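Long-range contacts in CsuC (Acinetobacter baumannii, PDB 6FJY), which acts as the periplasmic chaperone of archaic chaperone-usher Csu pili, holding the tip adhesion subunit CsuE in a pre-assembly complex: residues 148-152 with 163-167; 172-176 with 193-199. One frame throughout, in Å; residues are numbered along the deposited sequence.

Interaction 1 (148-152 with 163-167); sequences VLQWS and LYLKN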
loop_
_atom_site.group_PDB
_atom_site.type_symbol
_atom_site.label_atom_id
_atom_site.label_comp_id
_atom_site.label_asym_id
_atom_site.label_seq_id
_atom_site.Cartn_x
_atom_site.Cartn_y
_atom_site.Cartn_z
ATOM N N VAL A 148 9.153 1.395 21.970
ATOM C CA VAL A 148 9.285 1.792 23.372
ATOM C C VAL A 148 10.019 3.124 23.380
ATOM O O VAL A 148 11.238 3.163 23.168
ATOM C CB VAL A 148 10.041 0.756 24.221
ATOM C CG1 VAL A 148 10.143 1.236 25.650
ATOM C CG2 VAL A 148 9.352 -0.603 24.176
ATOM N N LEU A 149 9.294 4.207 23.630
ATOM C CA LEU A 149 9.804 5.536 23.325
ATOM C C LEU A 149 10.101 6.327 24.592
ATOM O O LEU A 149 9.310 6.336 25.540
ATOM C CB LEU A 149 8.826 6.318 22.436
ATOM C CG LEU A 149 8.470 5.669 21.099
ATOM C CD1 LEU A 149 7.597 6.579 20.243
ATOM C CD2 LEU A 149 9.727 5.291 20.342
ATOM N N GLN A 150 11.242 7.007 24.573
ATOM C CA GLN A 150 11.650 7.927 25.618
ATOM C C GLN A 150 12.075 9.233 24.970
ATOM O O GLN A 150 12.494 9.263 23.812
ATOM C CB GLN A 150 12.801 7.346 26.445
ATOM C CG GLN A 150 12.353 6.442 27.559
ATOM C CD GLN A 150 13.491 5.659 28.155
ATOM O OE1 GLN A 150 14.652 6.050 28.050
ATOM N NE2 GLN A 150 13.167 4.522 28.758
ATOM N N TRP A 151 11.922 10.317 25.716
ATOM C CA TRP A 151 12.278 11.642 25.247
ATOM C C TRP A 151 13.191 12.324 26.259
ATOM O O TRP A 151 13.338 11.885 27.401
ATOM C CB TRP A 151 11.040 12.509 24.976
ATOM C CG TRP A 151 10.303 12.948 26.205
ATOM C CD1 TRP A 151 9.349 12.253 26.875
ATOM C CD2 TRP A 151 10.442 14.198 26.886
ATOM N NE1 TRP A 151 8.882 12.987 27.930
ATOM C CE2 TRP A 151 9.543 14.185 27.965
ATOM C CE3 TRP A 151 11.243 15.324 26.689
ATOM C CZ2 TRP A 151 9.426 15.252 28.856
ATOM C CZ3 TRP A 151 11.125 16.383 27.570
ATOM C CH2 TRP A 151 10.224 16.339 28.639
ATOM N N SER A 152 13.824 13.396 25.795
ATOM C CA SER A 152 14.691 14.283 26.555
ATOM C C SER A 152 14.944 15.502 25.686
ATOM O O SER A 152 14.963 15.403 24.455
ATOM C CB SER A 152 16.016 13.615 26.953
ATOM O OG SER A 152 16.903 13.530 25.853
ATOM N N LEU A 163 14.406 18.325 20.489
ATOM C CA LEU A 163 13.747 17.221 21.166
ATOM C C LEU A 163 14.372 15.913 20.703
ATOM O O LEU A 163 14.476 15.665 19.499
ATOM C CB LEU A 163 12.244 17.207 20.883
ATOM C CG LEU A 163 11.485 15.989 21.434
ATOM C CD1 LEU A 163 11.584 15.908 22.933
ATOM C CD2 LEU A 163 10.031 15.979 20.985
ATOM N N TYR A 164 14.759 15.075 21.656
ATOM C CA TYR A 164 15.353 13.774 21.376
ATOM C C TYR A 164 14.322 12.695 21.683
ATOM O O TYR A 164 13.719 12.700 22.760
ATOM C CB TYR A 164 16.613 13.550 22.221
ATOM C CG TYR A 164 17.814 14.416 21.873
ATOM C CD1 TYR A 164 17.821 15.780 22.146
ATOM C CD2 TYR A 164 18.953 13.861 21.314
ATOM C CE1 TYR A 164 18.923 16.569 21.842
ATOM C CE2 TYR A 164 20.054 14.636 21.012
ATOM C CZ TYR A 164 20.040 15.987 21.277
ATOM O OH TYR A 164 21.147 16.748 20.971
ATOM N N LEU A 165 14.127 11.772 20.743
ATOM C CA LEU A 165 13.245 10.628 20.923
ATOM C C LEU A 165 14.049 9.351 20.745
ATOM O O LEU A 165 14.774 9.201 19.757
ATOM C CB LEU A 165 12.084 10.665 19.930
ATOM C CG LEU A 165 10.741 11.219 20.411
ATOM C CD1 LEU A 165 10.932 12.260 21.470
ATOM C CD2 LEU A 165 9.957 11.795 19.234
ATOM N N LYS A 166 13.928 8.436 21.700
ATOM C CA LYS A 166 14.644 7.173 21.640
ATOM C C LYS A 166 13.644 6.029 21.576
ATOM O O LYS A 166 12.613 6.053 22.249
ATOM C CB LYS A 166 15.575 6.986 22.847
ATOM C CG LYS A 166 16.307 5.654 22.831
ATOM C CD LYS A 166 17.198 5.450 24.048
ATOM C CE LYS A 166 18.391 6.373 24.067
ATOM N NZ LYS A 166 19.109 6.240 25.373
ATOM N N ASN A 167 13.931 5.057 20.723
ATOM C CA ASN A 167 13.138 3.846 20.610
ATOM C C ASN A 167 13.992 2.676 21.083
ATOM O O ASN A 167 15.022 2.370 20.474
ATOM C CB ASN A 167 12.680 3.640 19.168
ATOM C CG ASN A 167 11.580 2.631 19.049
ATOM O OD1 ASN A 167 11.345 1.843 19.963
ATOM N ND2 ASN A 167 10.895 2.635 17.909
#

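Interaction 2 (172-176 with 193-199); sequences FARLS and AFGYVLS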
loop_
_atom_site.group_PDB
_atom_site.type_symbol
_atom_site.label_atom_id
_atom_site.label_comp_id
_atom_site.label_asym_id
_atom_site.label_seq_id
_atom_site.Cartn_x
_atom_site.Cartn_y
_atom_site.Cartn_z
ATOM N N PHE A 172 9.512 0.052 14.667
ATOM C CA PHE A 172 9.482 1.499 14.500
ATOM C C PHE A 172 8.186 2.104 15.040
ATOM O O PHE A 172 7.159 1.438 15.186
ATOM C CB PHE A 172 9.626 1.881 13.024
ATOM C CG PHE A 172 8.427 1.517 12.176
ATOM C CD1 PHE A 172 8.271 0.223 11.689
ATOM C CD2 PHE A 172 7.448 2.456 11.887
ATOM C CE1 PHE A 172 7.169 -0.122 10.906
ATOM C CE2 PHE A 172 6.336 2.119 11.104
ATOM C CZ PHE A 172 6.195 0.825 10.616
ATOM N N ALA A 173 8.252 3.405 15.300
ATOM C CA ALA A 173 7.099 4.226 15.622
ATOM C C ALA A 173 6.958 5.291 14.541
ATOM O O ALA A 173 7.949 5.913 14.151
ATOM C CB ALA A 173 7.246 4.885 16.995
ATOM N N ARG A 174 5.741 5.453 14.019
ATOM C CA ARG A 174 5.408 6.550 13.110
ATOM C C ARG A 174 4.501 7.493 13.899
ATOM O O ARG A 174 3.311 7.221 14.085
ATOM C CB ARG A 174 4.761 6.053 11.813
ATOM C CG ARG A 174 4.543 7.164 10.777
ATOM C CD ARG A 174 4.045 6.687 9.390
ATOM N NE ARG A 174 3.272 5.456 9.460
ATOM C CZ ARG A 174 3.632 4.305 8.901
ATOM N NH1 ARG A 174 4.758 4.210 8.214
ATOM N NH2 ARG A 174 2.865 3.237 9.043
ATOM N N LEU A 175 5.083 8.582 14.390
ATOM C CA LEU A 175 4.396 9.519 15.260
ATOM C C LEU A 175 3.841 10.679 14.448
ATOM O O LEU A 175 4.502 11.180 13.532
ATOM C CB LEU A 175 5.341 10.046 16.332
ATOM C CG LEU A 175 5.998 9.016 17.244
ATOM C CD1 LEU A 175 6.914 9.733 18.208
ATOM C CD2 LEU A 175 4.959 8.182 17.990
ATOM N N SER A 176 2.624 11.101 14.794
ATOM C CA SER A 176 1.928 12.162 14.070
ATOM C C SER A 176 1.766 13.401 14.942
ATOM O O SER A 176 2.335 14.449 14.630
ATOM C CB SER A 176 0.578 11.662 13.542
ATOM O OG SER A 176 -0.241 11.166 14.588
ATOM N N ALA A 193 4.048 16.697 9.739
ATOM C CA ALA A 193 3.073 15.708 9.298
ATOM C C ALA A 193 3.280 14.382 10.016
ATOM O O ALA A 193 2.326 13.778 10.524
ATOM C CB ALA A 193 3.154 15.533 7.780
ATOM N N PHE A 194 4.525 13.926 10.083
ATOM C CA PHE A 194 4.841 12.702 10.790
ATOM C C PHE A 194 6.278 12.767 11.282
ATOM O O PHE A 194 7.041 13.675 10.939
ATOM C CB PHE A 194 4.615 11.459 9.901
ATOM C CG PHE A 194 5.477 11.416 8.661
ATOM C CD1 PHE A 194 6.763 10.896 8.707
ATOM C CD2 PHE A 194 4.985 11.844 7.437
ATOM C CE1 PHE A 194 7.560 10.847 7.556
ATOM C CE2 PHE A 194 5.769 11.781 6.285
ATOM C CZ PHE A 194 7.060 11.287 6.345
ATOM N N GLY A 195 6.630 11.791 12.112
ATOM C CA GLY A 195 8.005 11.587 12.505
ATOM C C GLY A 195 8.288 10.121 12.740
ATOM O O GLY A 195 7.527 9.438 13.431
ATOM N N TYR A 196 9.402 9.635 12.204
ATOM C CA TYR A 196 9.804 8.244 12.333
ATOM C C TYR A 196 10.849 8.136 13.432
ATOM O O TYR A 196 11.806 8.916 13.458
ATOM C CB TYR A 196 10.383 7.700 11.031
ATOM C CG TYR A 196 9.370 7.182 10.041
ATOM C CD1 TYR A 196 8.859 5.879 10.142
ATOM C CD2 TYR A 196 8.922 7.991 9.005
ATOM C CE1 TYR A 196 7.909 5.414 9.231
ATOM C CE2 TYR A 196 7.980 7.540 8.098
ATOM C CZ TYR A 196 7.480 6.250 8.206
ATOM O OH TYR A 196 6.559 5.819 7.289
ATOM N N VAL A 197 10.629 7.214 14.368
ATOM C CA VAL A 197 11.661 6.789 15.308
ATOM C C VAL A 197 11.889 5.305 15.052
ATOM O O VAL A 197 11.099 4.455 15.474
ATOM C CB VAL A 197 11.278 7.064 16.762
ATOM C CG1 VAL A 197 12.468 6.827 17.668
ATOM C CG2 VAL A 197 10.785 8.489 16.904
ATOM N N LEU A 198 12.974 4.988 14.360
ATOM C CA LEU A 198 13.256 3.616 13.989
ATOM C C LEU A 198 13.610 2.790 15.224
ATOM O O LEU A 198 14.014 3.311 16.268
ATOM C CB LEU A 198 14.394 3.572 12.966
ATOM C CG LEU A 198 14.100 4.140 11.573
ATOM C CD1 LEU A 198 15.335 4.074 10.714
ATOM C CD2 LEU A 198 12.941 3.389 10.879
ATOM N N SER A 199 13.459 1.475 15.074
ATOM C CA SER A 199 13.775 0.529 16.141
ATOM C C SER A 199 15.225 0.660 16.593
ATOM O O SER A 199 16.144 0.784 15.776
ATOM C CB SER A 199 13.527 -0.893 15.650
ATOM O OG SER A 199 14.459 -1.190 14.633
#

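Interaction 1 (148-152 with 163-167)
An antiparallel hairpin illustrates how a ladder of backbone bonds leaves the side chains free to face a core on one side. Following 163-167 from its start, L163 sends CD1 to within 3.8 Å of CE3 of W151, an apolar contact just beyond the pair of S152 and Y164. Y164 forms a hydrogen-bonded pair with S152: its N donates to S152 O at 2.8 Å, and its O accepts from S152 N at 3.1 Å. L165 faces W151 in a non-hydrogen-bonded pair, where the CA atoms approach to 4.5 Å and L165 CD1 packs on W151 CB at 3.5 Å. K166 repeats the bonded pattern with Q150, K166 N to Q150 O at 2.7 Å and Q150 N to K166 O at 2.9 Å, while both long polar side chains lie on the face they share with S152 and Y164. At N167, opposite L149, the side chain joins in: OD1 accepts from V148 N at 3.0 Å, beside a backbone hydrogen bond between V148 and N168. The same OD1 also accepts from the backbone of G169, which ties the turn after the strand to the end of the hairpin. L149, W151 and L165, with N167 among them, put a largely apolar surface on the inner side, against I236 and, for the leucines, L175, as is characteristic of a beta sandwich, here the second domain of a PapD-like chaperone.

Interaction 2 (172-176 with 193-199)
Short strands can be secured as much by what their side chains do as by their backbone bonds, and 172-176 against 193-199 is a case in point. F172, just ahead of the strand, places CD2 4.0 Å from CE1 of Y196 and CB 4.2 Å from CD2 of L198. A173 then makes a hydrogen-bonded antiparallel pair with V197, A173 N to V197 O and V197 N to A173 O both at 3.0 Å. R174 and Y196 form the non-hydrogen-bonded pair between, and their side chains run together: R174 CG lies over the tyrosine ring, 4.2 Å from its centroid, in a CH-pi contact, and NH1 donates to Y196 OH at 2.6 Å. L175 pairs with G195 through L175 N to G195 O at 2.8 Å and G195 N to L175 O at 2.6 Å, while L175 CD1 approaches V197 CG2 at 4.3 Å. A173, L175 and V197 pack on L149 of strand 149-154. Toward the other domain, F172 stacks on F121 of strand 109-123 and Y196 meets W40 edge-to-face. Y196 OH also bonds to the CsuE backbone, and backbone bonds of R174 with S226 and S176 with V224 set the ribbon beside strand 220-225.

Overall arrangement
The two contacts come in series along the chain: interaction 1 is complete before interaction 2 begins, and strand 162-167 is followed directly by strand 173-175. Their centres are about 11 Å apart. Interaction 1 belongs to a five-stranded sheet; interaction 2 is a two-stranded pair that packs on it, L149 CD1 lying 3.7 Å from A173 CB, and is also bonded to the 220-226 region. N167 ND2 probably donates a hydrogen bond to V197 O at 3.0 Å, linking the end of strand 162-167 to strand 195-197. Residues of interaction 2 touch strands 31-41, 85-95 and 109-123 and CsuE, whereas CsuE does not touch interaction 1, consistent with a two-domain chaperone holding its subunit near the domain interface.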